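Long-range contacts in citrate synthase (Metallosphaera sedula, PDB 6ABX), which probably catalyses the condensation of oxaloacetate with acetyl-CoA and water to give citrate and CoA in the tricarboxylic acid cycle: residues Y32-F40 with P261-Y269; L112-I123 with V333-L344. All coordinates share one frame; numbering follows the deposited sequence.

Contact 1. Residues Y32-F40 with P261-Y269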
loop_
_atom_site.group_PDB
_atom_site.type_symbol
_atom_site.label_atom_id
_atom_site.label_comp_id
_atom_site.label_asym_id
_atom_site.label_seq_id
_atom_site.Cartn_x
_atom_site.Cartn_y
_atom_site.Cartn_z
ATOM N N TYR A 32 14.600 15.726 19.789
ATOM C CA TYR A 32 13.812 16.297 20.915
ATOM C C TYR A 32 12.993 15.197 21.614
ATOM O O TYR A 32 12.327 14.414 20.976
ATOM C CB TYR A 32 12.880 17.399 20.413
ATOM C CG TYR A 32 13.634 18.591 19.871
ATOM C CD1 TYR A 32 14.146 19.533 20.739
ATOM C CD2 TYR A 32 13.934 18.719 18.530
ATOM C CE1 TYR A 32 14.852 20.620 20.247
ATOM C CE2 TYR A 32 14.669 19.782 18.029
ATOM C CZ TYR A 32 15.126 20.748 18.906
ATOM O OH TYR A 32 15.850 21.834 18.440
ATOM N N SER A 33 13.062 15.203 22.942
ATOM C CA SER A 33 12.336 14.217 23.751
ATOM C C SER A 33 10.825 14.378 23.543
ATOM O O SER A 33 10.296 15.486 23.600
ATOM C CB SER A 33 12.671 14.416 25.193
ATOM O OG SER A 33 11.799 13.688 26.002
ATOM N N ILE A 34 10.111 13.247 23.399
ATOM C CA ILE A 34 8.663 13.314 23.259
ATOM C C ILE A 34 8.031 13.956 24.499
ATOM O O ILE A 34 7.009 14.612 24.387
ATOM C CB ILE A 34 8.075 11.926 22.967
ATOM C CG1 ILE A 34 6.628 12.025 22.445
ATOM C CG2 ILE A 34 8.195 11.049 24.194
ATOM C CD1 ILE A 34 6.481 12.746 21.112
ATOM N N PHE A 35 8.640 13.775 25.684
ATOM C CA PHE A 35 8.158 14.405 26.895
ATOM C C PHE A 35 8.143 15.948 26.778
ATOM O O PHE A 35 7.141 16.600 27.153
ATOM C CB PHE A 35 8.917 13.902 28.128
ATOM C CG PHE A 35 8.749 12.429 28.429
ATOM C CD1 PHE A 35 7.654 11.960 29.121
ATOM C CD2 PHE A 35 9.669 11.505 27.960
ATOM C CE1 PHE A 35 7.502 10.597 29.369
ATOM C CE2 PHE A 35 9.524 10.144 28.220
ATOM C CZ PHE A 35 8.444 9.695 28.943
ATOM N N ASP A 36 9.242 16.541 26.283
ATOM C CA ASP A 36 9.337 17.958 26.099
ATOM C C ASP A 36 8.376 18.453 25.014
ATOM O O ASP A 36 7.716 19.469 25.181
ATOM C CB ASP A 36 10.776 18.366 25.731
ATOM C CG ASP A 36 11.781 18.210 26.860
ATOM O OD1 ASP A 36 11.333 18.112 27.997
ATOM O OD2 ASP A 36 13.007 18.135 26.561
ATOM N N LEU A 37 8.227 17.707 23.908
ATOM C CA LEU A 37 7.301 18.164 22.877
ATOM C C LEU A 37 5.874 18.117 23.428
ATOM O O LEU A 37 5.078 18.999 23.192
ATOM C CB LEU A 37 7.448 17.298 21.625
ATOM C CG LEU A 37 8.824 17.358 20.989
ATOM C CD1 LEU A 37 8.945 16.418 19.823
ATOM C CD2 LEU A 37 9.126 18.778 20.570
ATOM N N ALA A 38 5.531 17.071 24.192
ATOM C CA ALA A 38 4.210 17.019 24.785
ATOM C C ALA A 38 3.969 18.128 25.808
ATOM O O ALA A 38 2.883 18.662 25.917
ATOM C CB ALA A 38 4.034 15.659 25.410
ATOM N N SER A 39 4.988 18.478 26.582
ATOM C CA SER A 39 4.900 19.540 27.538
ATOM C C SER A 39 4.708 20.905 26.891
ATOM O O SER A 39 3.970 21.752 27.435
ATOM C CB SER A 39 6.105 19.586 28.433
ATOM O OG SER A 39 6.203 18.390 29.200
ATOM N N PHE A 40 5.491 21.177 25.846
ATOM C CA PHE A 40 5.662 22.545 25.415
ATOM C C PHE A 40 5.265 22.812 23.965
ATOM O O PHE A 40 5.077 24.002 23.589
ATOM C CB PHE A 40 7.110 22.959 25.603
ATOM C CG PHE A 40 7.646 22.751 26.993
ATOM C CD1 PHE A 40 7.043 23.323 28.101
ATOM C CD2 PHE A 40 8.740 21.950 27.187
ATOM C CE1 PHE A 40 7.520 23.050 29.378
ATOM C CE2 PHE A 40 9.268 21.753 28.445
ATOM C CZ PHE A 40 8.652 22.303 29.539
ATOM N N PRO A 261 6.498 5.369 26.643
ATOM C CA PRO A 261 6.462 6.772 27.057
ATOM C C PRO A 261 5.190 7.500 26.597
ATOM O O PRO A 261 4.715 8.415 27.288
ATOM C CB PRO A 261 7.664 7.398 26.335
ATOM C CG PRO A 261 8.025 6.406 25.249
ATOM C CD PRO A 261 7.638 5.040 25.787
ATOM N N ARG A 262 4.642 7.055 25.458
ATOM C CA ARG A 262 3.417 7.668 24.928
ATOM C C ARG A 262 2.250 7.342 25.861
ATOM O O ARG A 262 1.361 8.184 26.096
ATOM C CB ARG A 262 3.158 7.189 23.504
ATOM C CG ARG A 262 4.271 7.498 22.507
ATOM C CD ARG A 262 4.105 6.784 21.190
ATOM N NE ARG A 262 4.254 5.344 21.365
ATOM C CZ ARG A 262 4.072 4.454 20.399
ATOM N NH1 ARG A 262 4.054 3.160 20.701
ATOM N NH2 ARG A 262 3.807 4.857 19.166
ATOM N N ALA A 263 2.244 6.138 26.451
ATOM C CA ALA A 263 1.218 5.774 27.432
ATOM C C ALA A 263 1.328 6.613 28.713
ATOM O O ALA A 263 0.323 7.010 29.306
ATOM C CB ALA A 263 1.286 4.285 27.783
ATOM N N LYS A 264 2.554 6.814 29.179
ATOM C CA LYS A 264 2.799 7.619 30.382
ATOM C C LYS A 264 2.251 9.025 30.169
ATOM O O LYS A 264 1.608 9.618 31.053
ATOM C CB LYS A 264 4.291 7.666 30.640
ATOM C CG LYS A 264 4.709 8.421 31.886
ATOM C CD LYS A 264 6.108 7.983 32.339
ATOM C CE LYS A 264 6.062 6.801 33.295
ATOM N NZ LYS A 264 6.932 7.022 34.478
ATOM N N ILE A 265 2.512 9.577 28.979
ATOM C CA ILE A 265 2.117 10.950 28.711
ATOM C C ILE A 265 0.597 11.034 28.608
ATOM O O ILE A 265 -0.049 11.923 29.188
ATOM C CB ILE A 265 2.820 11.508 27.457
ATOM C CG1 ILE A 265 4.331 11.598 27.679
ATOM C CG2 ILE A 265 2.216 12.818 27.059
ATOM C CD1 ILE A 265 5.122 11.810 26.435
ATOM N N LEU A 266 -0.028 10.098 27.875
ATOM C CA LEU A 266 -1.472 10.123 27.760
ATOM C C LEU A 266 -2.141 10.003 29.125
ATOM O O LEU A 266 -3.150 10.635 29.386
ATOM C CB LEU A 266 -1.994 8.969 26.891
ATOM C CG LEU A 266 -1.771 9.071 25.396
ATOM C CD1 LEU A 266 -2.024 7.739 24.737
ATOM C CD2 LEU A 266 -2.641 10.141 24.770
ATOM N N LYS A 267 -1.610 9.143 29.996
ATOM C CA LYS A 267 -2.194 8.975 31.313
ATOM C C LYS A 267 -2.178 10.307 32.112
ATOM O O LYS A 267 -3.132 10.640 32.826
ATOM C CB LYS A 267 -1.431 7.892 32.071
ATOM C CG LYS A 267 -2.087 7.520 33.404
ATOM C CD LYS A 267 -1.356 6.502 34.188
ATOM C CE LYS A 267 -2.038 6.309 35.531
ATOM N NZ LYS A 267 -1.428 5.186 36.254
ATOM N N GLU A 268 -1.092 11.054 31.977
ATOM C CA GLU A 268 -0.961 12.351 32.659
ATOM C C GLU A 268 -1.961 13.350 32.085
ATOM O O GLU A 268 -2.591 14.110 32.833
ATOM C CB GLU A 268 0.432 12.934 32.419
ATOM C CG GLU A 268 1.523 12.188 33.137
ATOM C CD GLU A 268 2.947 12.555 32.732
ATOM O OE1 GLU A 268 3.855 12.137 33.443
ATOM O OE2 GLU A 268 3.138 13.186 31.693
ATOM N N TYR A 269 -2.014 13.427 30.739
ATOM C CA TYR A 269 -2.854 14.458 30.090
ATOM C C TYR A 269 -4.342 14.114 30.246
ATOM O O TYR A 269 -5.153 15.004 30.320
ATOM C CB TYR A 269 -2.456 14.667 28.635
ATOM C CG TYR A 269 -1.471 15.796 28.470
ATOM C CD1 TYR A 269 -1.898 17.096 28.542
ATOM C CD2 TYR A 269 -0.117 15.567 28.334
ATOM C CE1 TYR A 269 -1.017 18.155 28.380
ATOM C CE2 TYR A 269 0.785 16.609 28.173
ATOM C CZ TYR A 269 0.325 17.913 28.163
ATOM O OH TYR A 269 1.155 18.983 28.040
#

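Contact 2. Residues L112-I123 with V333-L344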
loop_
_atom_site.group_PDB
_atom_site.type_symbol
_atom_site.label_atom_id
_atom_site.label_comp_id
_atom_site.label_asym_id
_atom_site.label_seq_id
_atom_site.Cartn_x
_atom_site.Cartn_y
_atom_site.Cartn_z
ATOM N N LEU A 112 6.485 16.706 -2.871
ATOM C CA LEU A 112 6.128 15.646 -1.870
ATOM C C LEU A 112 5.545 16.335 -0.626
ATOM O O LEU A 112 4.448 15.958 -0.125
ATOM C CB LEU A 112 7.387 14.840 -1.557
ATOM C CG LEU A 112 7.218 13.596 -0.686
ATOM C CD1 LEU A 112 8.405 12.684 -0.843
ATOM C CD2 LEU A 112 6.986 13.927 0.775
ATOM N N ILE A 113 6.275 17.327 -0.100
ATOM C CA ILE A 113 5.856 17.856 1.227
ATOM C C ILE A 113 4.540 18.616 1.060
ATOM O O ILE A 113 3.686 18.568 1.956
ATOM C CB ILE A 113 6.954 18.655 1.967
ATOM C CG1 ILE A 113 8.116 17.730 2.344
ATOM C CG2 ILE A 113 6.383 19.305 3.229
ATOM C CD1 ILE A 113 9.349 18.456 2.893
ATOM N N GLY A 114 4.350 19.310 -0.076
ATOM C CA GLY A 114 3.053 20.001 -0.295
ATOM C C GLY A 114 1.881 19.016 -0.326
ATOM O O GLY A 114 0.806 19.323 0.180
ATOM N N LYS A 115 2.088 17.848 -0.935
ATOM C CA LYS A 115 1.039 16.802 -0.979
ATOM C C LYS A 115 0.839 16.189 0.400
ATOM O O LYS A 115 -0.304 15.919 0.781
ATOM C CB LYS A 115 1.364 15.779 -2.069
ATOM C CG LYS A 115 1.220 16.346 -3.471
ATOM C CD LYS A 115 1.860 15.497 -4.550
ATOM C CE LYS A 115 1.580 16.061 -5.924
ATOM N NZ LYS A 115 2.368 15.371 -6.957
ATOM N N ALA A 116 1.923 16.056 1.173
ATOM C CA ALA A 116 1.857 15.568 2.571
ATOM C C ALA A 116 1.009 16.534 3.412
ATOM O O ALA A 116 0.180 16.137 4.206
ATOM C CB ALA A 116 3.256 15.406 3.113
ATOM N N ILE A 117 1.217 17.818 3.191
ATOM C CA ILE A 117 0.461 18.881 3.898
ATOM C C ILE A 117 -1.025 18.803 3.533
ATOM O O ILE A 117 -1.869 18.814 4.457
ATOM C CB ILE A 117 1.040 20.281 3.598
ATOM C CG1 ILE A 117 2.385 20.468 4.301
ATOM C CG2 ILE A 117 0.039 21.376 3.962
ATOM C CD1 ILE A 117 3.162 21.659 3.752
ATOM N N LYS A 118 -1.348 18.579 2.248
ATOM C CA LYS A 118 -2.721 18.433 1.852
ATOM C C LYS A 118 -3.386 17.243 2.559
ATOM O O LYS A 118 -4.512 17.336 3.074
ATOM C CB LYS A 118 -2.842 18.319 0.337
ATOM C CG LYS A 118 -2.653 19.653 -0.377
ATOM C CD LYS A 118 -2.708 19.523 -1.862
ATOM C CE LYS A 118 -2.814 20.901 -2.486
ATOM N NZ LYS A 118 -2.753 20.824 -3.959
ATOM N N MET A 119 -2.729 16.097 2.546
ATOM C CA MET A 119 -3.304 14.903 3.182
ATOM C C MET A 119 -3.501 15.143 4.690
ATOM O O MET A 119 -4.541 14.780 5.290
ATOM C CB MET A 119 -2.426 13.669 2.949
ATOM C CG MET A 119 -2.502 13.139 1.529
ATOM S SD MET A 119 -1.488 11.667 1.310
ATOM C CE MET A 119 0.006 12.373 0.624
ATOM N N THR A 120 -2.519 15.759 5.343
ATOM C CA THR A 120 -2.548 15.985 6.754
ATOM C C THR A 120 -3.687 16.958 7.116
ATOM O O THR A 120 -4.409 16.753 8.076
ATOM C CB THR A 120 -1.201 16.529 7.254
ATOM O OG1 THR A 120 -0.161 15.587 6.935
ATOM C CG2 THR A 120 -1.206 16.826 8.732
ATOM N N ALA A 121 -3.910 17.967 6.287
ATOM C CA ALA A 121 -4.989 18.908 6.472
ATOM C C ALA A 121 -6.351 18.260 6.260
ATOM O O ALA A 121 -7.324 18.600 6.968
ATOM C CB ALA A 121 -4.843 20.122 5.557
ATOM N N LYS A 122 -6.478 17.403 5.267
ATOM C CA LYS A 122 -7.782 16.946 4.834
ATOM C C LYS A 122 -8.263 15.699 5.550
ATOM O O LYS A 122 -9.472 15.539 5.662
ATOM C CB LYS A 122 -7.794 16.626 3.349
ATOM C CG LYS A 122 -7.537 17.837 2.444
ATOM C CD LYS A 122 -7.289 17.484 1.008
ATOM C CE LYS A 122 -7.190 18.751 0.162
ATOM N NZ LYS A 122 -7.138 18.469 -1.284
ATOM N N ILE A 123 -7.360 14.856 6.070
ATOM C CA ILE A 123 -7.832 13.637 6.695
ATOM C C ILE A 123 -8.830 13.935 7.814
ATOM O O ILE A 123 -9.845 13.224 7.925
ATOM C CB ILE A 123 -6.658 12.716 7.074
ATOM C CG1 ILE A 123 -6.130 12.098 5.773
ATOM C CG2 ILE A 123 -7.117 11.689 8.078
ATOM C CD1 ILE A 123 -4.756 11.469 5.839
ATOM N N VAL A 333 0.468 9.982 9.196
ATOM C CA VAL A 333 0.751 10.406 7.850
ATOM C C VAL A 333 1.929 11.364 7.807
ATOM O O VAL A 333 2.724 11.346 6.852
ATOM C CB VAL A 333 -0.478 10.999 7.168
ATOM C CG1 VAL A 333 -0.948 12.284 7.811
ATOM C CG2 VAL A 333 -0.243 11.200 5.693
ATOM N N ILE A 334 2.130 12.122 8.873
ATOM C CA ILE A 334 3.299 13.037 8.929
ATOM C C ILE A 334 4.590 12.207 8.952
ATOM O O ILE A 334 5.493 12.412 8.184
ATOM C CB ILE A 334 3.174 13.982 10.129
ATOM C CG1 ILE A 334 1.992 14.944 9.989
ATOM C CG2 ILE A 334 4.454 14.760 10.317
ATOM C CD1 ILE A 334 1.470 15.474 11.301
ATOM N N GLY A 335 4.672 11.236 9.858
ATOM C CA GLY A 335 5.829 10.340 9.895
ATOM C C GLY A 335 6.003 9.541 8.622
ATOM O O GLY A 335 7.124 9.427 8.132
ATOM N N TRP A 336 4.917 8.968 8.099
ATOM C CA TRP A 336 5.011 8.223 6.883
ATOM C C TRP A 336 5.724 9.035 5.791
ATOM O O TRP A 336 6.672 8.590 5.082
ATOM C CB TRP A 336 3.662 7.790 6.343
ATOM C CG TRP A 336 2.995 6.730 7.149
ATOM C CD1 TRP A 336 3.584 5.805 7.927
ATOM C CD2 TRP A 336 1.595 6.426 7.128
ATOM N NE1 TRP A 336 2.642 4.970 8.467
ATOM C CE2 TRP A 336 1.413 5.297 7.958
ATOM C CE3 TRP A 336 0.485 6.982 6.489
ATOM C CZ2 TRP A 336 0.160 4.752 8.211
ATOM C CZ3 TRP A 336 -0.766 6.464 6.779
ATOM C CH2 TRP A 336 -0.924 5.406 7.673
ATOM N N THR A 337 5.181 10.209 5.586
ATOM C CA THR A 337 5.655 11.079 4.516
ATOM C C THR A 337 7.069 11.627 4.780
ATOM O O THR A 337 7.878 11.717 3.803
ATOM C CB THR A 337 4.651 12.188 4.204
ATOM O OG1 THR A 337 4.364 12.979 5.366
ATOM C CG2 THR A 337 3.349 11.652 3.643
ATOM N N ALA A 338 7.417 11.912 6.035
ATOM C CA ALA A 338 8.765 12.309 6.387
ATOM C C ALA A 338 9.726 11.169 6.086
ATOM O O ALA A 338 10.819 11.398 5.556
ATOM C CB ALA A 338 8.881 12.745 7.825
ATOM N N HIS A 339 9.321 9.942 6.399
ATOM C CA HIS A 339 10.190 8.786 6.144
ATOM C C HIS A 339 10.431 8.583 4.655
ATOM O O HIS A 339 11.581 8.176 4.292
ATOM C CB HIS A 339 9.639 7.508 6.801
ATOM C CG HIS A 339 10.079 7.393 8.213
ATOM N ND1 HIS A 339 11.392 7.006 8.565
ATOM C CD2 HIS A 339 9.440 7.682 9.363
ATOM C CE1 HIS A 339 11.500 7.060 9.885
ATOM N NE2 HIS A 339 10.283 7.426 10.406
ATOM N N VAL A 340 9.388 8.743 3.827
ATOM C CA VAL A 340 9.509 8.584 2.400
ATOM C C VAL A 340 10.462 9.671 1.885
ATOM O O VAL A 340 11.384 9.355 1.133
ATOM C CB VAL A 340 8.141 8.568 1.710
ATOM C CG1 VAL A 340 8.217 8.658 0.195
ATOM C CG2 VAL A 340 7.343 7.335 2.120
ATOM N N ASP A 341 10.213 10.925 2.268
ATOM C CA ASP A 341 11.079 12.082 1.829
ATOM C C ASP A 341 12.555 11.797 2.131
ATOM O O ASP A 341 13.424 12.019 1.273
ATOM C CB ASP A 341 10.575 13.380 2.441
ATOM C CG ASP A 341 11.123 14.651 1.810
ATOM O OD1 ASP A 341 11.270 14.702 0.578
ATOM O OD2 ASP A 341 11.332 15.594 2.553
ATOM N N GLU A 342 12.838 11.293 3.326
ATOM C CA GLU A 342 14.192 11.016 3.754
ATOM C C GLU A 342 14.810 9.923 2.879
ATOM O O GLU A 342 15.939 10.090 2.417
ATOM C CB GLU A 342 14.182 10.628 5.229
ATOM C CG GLU A 342 15.513 10.226 5.760
ATOM C CD GLU A 342 15.469 9.808 7.210
ATOM O OE1 GLU A 342 14.805 8.764 7.516
ATOM O OE2 GLU A 342 16.128 10.512 8.034
ATOM N N TYR A 343 14.073 8.828 2.684
ATOM C CA TYR A 343 14.549 7.646 1.913
ATOM C C TYR A 343 14.897 8.024 0.480
ATOM O O TYR A 343 15.928 7.530 -0.069
ATOM C CB TYR A 343 13.473 6.556 1.898
ATOM C CG TYR A 343 13.976 5.233 1.382
ATOM C CD1 TYR A 343 14.785 4.445 2.169
ATOM C CD2 TYR A 343 13.605 4.753 0.137
ATOM C CE1 TYR A 343 15.302 3.248 1.710
ATOM C CE2 TYR A 343 14.095 3.550 -0.328
ATOM C CZ TYR A 343 14.912 2.773 0.467
ATOM O OH TYR A 343 15.428 1.571 0.016
ATOM N N LEU A 344 14.048 8.857 -0.129
ATOM C CA LEU A 344 14.156 9.218 -1.521
ATOM C C LEU A 344 15.332 10.169 -1.787
ATOM O O LEU A 344 15.566 10.477 -2.955
ATOM C CB LEU A 344 12.869 9.865 -2.025
ATOM C CG LEU A 344 11.670 8.914 -2.131
ATOM C CD1 LEU A 344 10.431 9.693 -2.498
ATOM C CD2 LEU A 344 11.926 7.784 -3.137
#

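Contact 1. Residues Y32-F40 with P261-Y269
Ile34, just after the N-cap Ser33 of helix 34-40, puts its CG2 methyl 3.9 Å from Ile265 CD1. The same methyl lies near Pro261. Phe35 has the most surface buried here, and its N gives a weak bond to Ser33 OG. Its CG lies beside the backbone N (chi1 -64°), which carries the ring over to helix 261-269. Phe35 CD1 packs on Ile265 CG1 at 3.6 Å, and Phe35 CZ reaches Pro261 CB, also at 3.6 Å. Lys264 CD comes loosely near Phe35 CE1.

The two helices run nearly parallel, 24° apart, with their axes 10.6 Å from each other. Helix 34-40 follows the small antiparallel sheet near the N terminus. Helix 261-269 begins near the predicted active-site His253. Arg262, which binds oxaloacetate, starts out away from this contact, and its NH2 hydrogen-bonds a citrate anion.

Ala38 sets its CB 3.8 Å from Ile265 CG2. Ala38 O lies 2.8 Å from Tyr269 OH, a weak hydrogen bond at most. Ser39 OG turns back along its own helix to Phe35 O, which Ser39 N reaches from the opposite face of the carbonyl plane.

Contact 2. Residues L112-I123 with V333-L344
Ala116 faces Thr337 where the CA atoms of the two segments come closest, 6.2 Å apart, and the small alanine side chain meets the threonine. Helices 112-123 and 333-343 run antiparallel at 170°, with axes 9.9 Å apart.

Leu112 and Val333, near opposite ends of this pairing, make most of its apolar contacts. Leu112 has CG anti to the backbone N (chi1 -173°), and its two methyls both press on Asp341 CB from the same side. Leu112 CD1 also comes close to Asp341 CA and OD1, meets Leu344 CD1 at 4.0 Å and approaches Val340 CG1. At the far end Val333 CG2 lies against Met119 CB, and Val333 CG1 is near Ile123 CD1.

Ile113 CD1 touches Asp341 OD2 at 3.5 Å, a contact of carbon with oxygen, the two side chains meeting at about a right angle. The methyl of Ala116 is 3.5 Å from Thr337 OG1. Thr120 OG1 lies 3.5 Å from Val333 CG1, while Thr120 CG2 packs on CG1 and CD1 of Ile334.

The hydroxyls bond within their own helices. Thr120 OG1 sits beside its backbone N (chi1 -59°) and donates to Ala116 O at 2.8 Å, from above the carbonyl plane. Thr120 N reaches that oxygen from the other face. Thr337 OG1 lies close to Val333 O and Ile334 O.

This is helix packing in the all-alpha citrate synthase fold, next to Arg332, which binds oxaloacetate. Thr120 OG1 donates within its helix and Thr337 OG1 accepts from Trp51 NE1 of helix 43-52, so the facing sides of the two helices meet by van der Waals packing.

From the N terminus the chain passes through a small antiparallel sheet into helix 34-40, then through several helices to 112-123. After more than a hundred residues without a strand it reaches 261-269. That segment closes contact 1 over a loop of about 220 residues. The chain goes on to 333-344, which closes contact 2 over about 210 residues. The segments alternate, so the two loops cross and neither lies within the other. Contact 1 joins the helix after the sheet to the helix that carries Arg262. Contact 2 joins helices 112-134 and 324-343. The contact centres are 23 Å apart and the two do not touch.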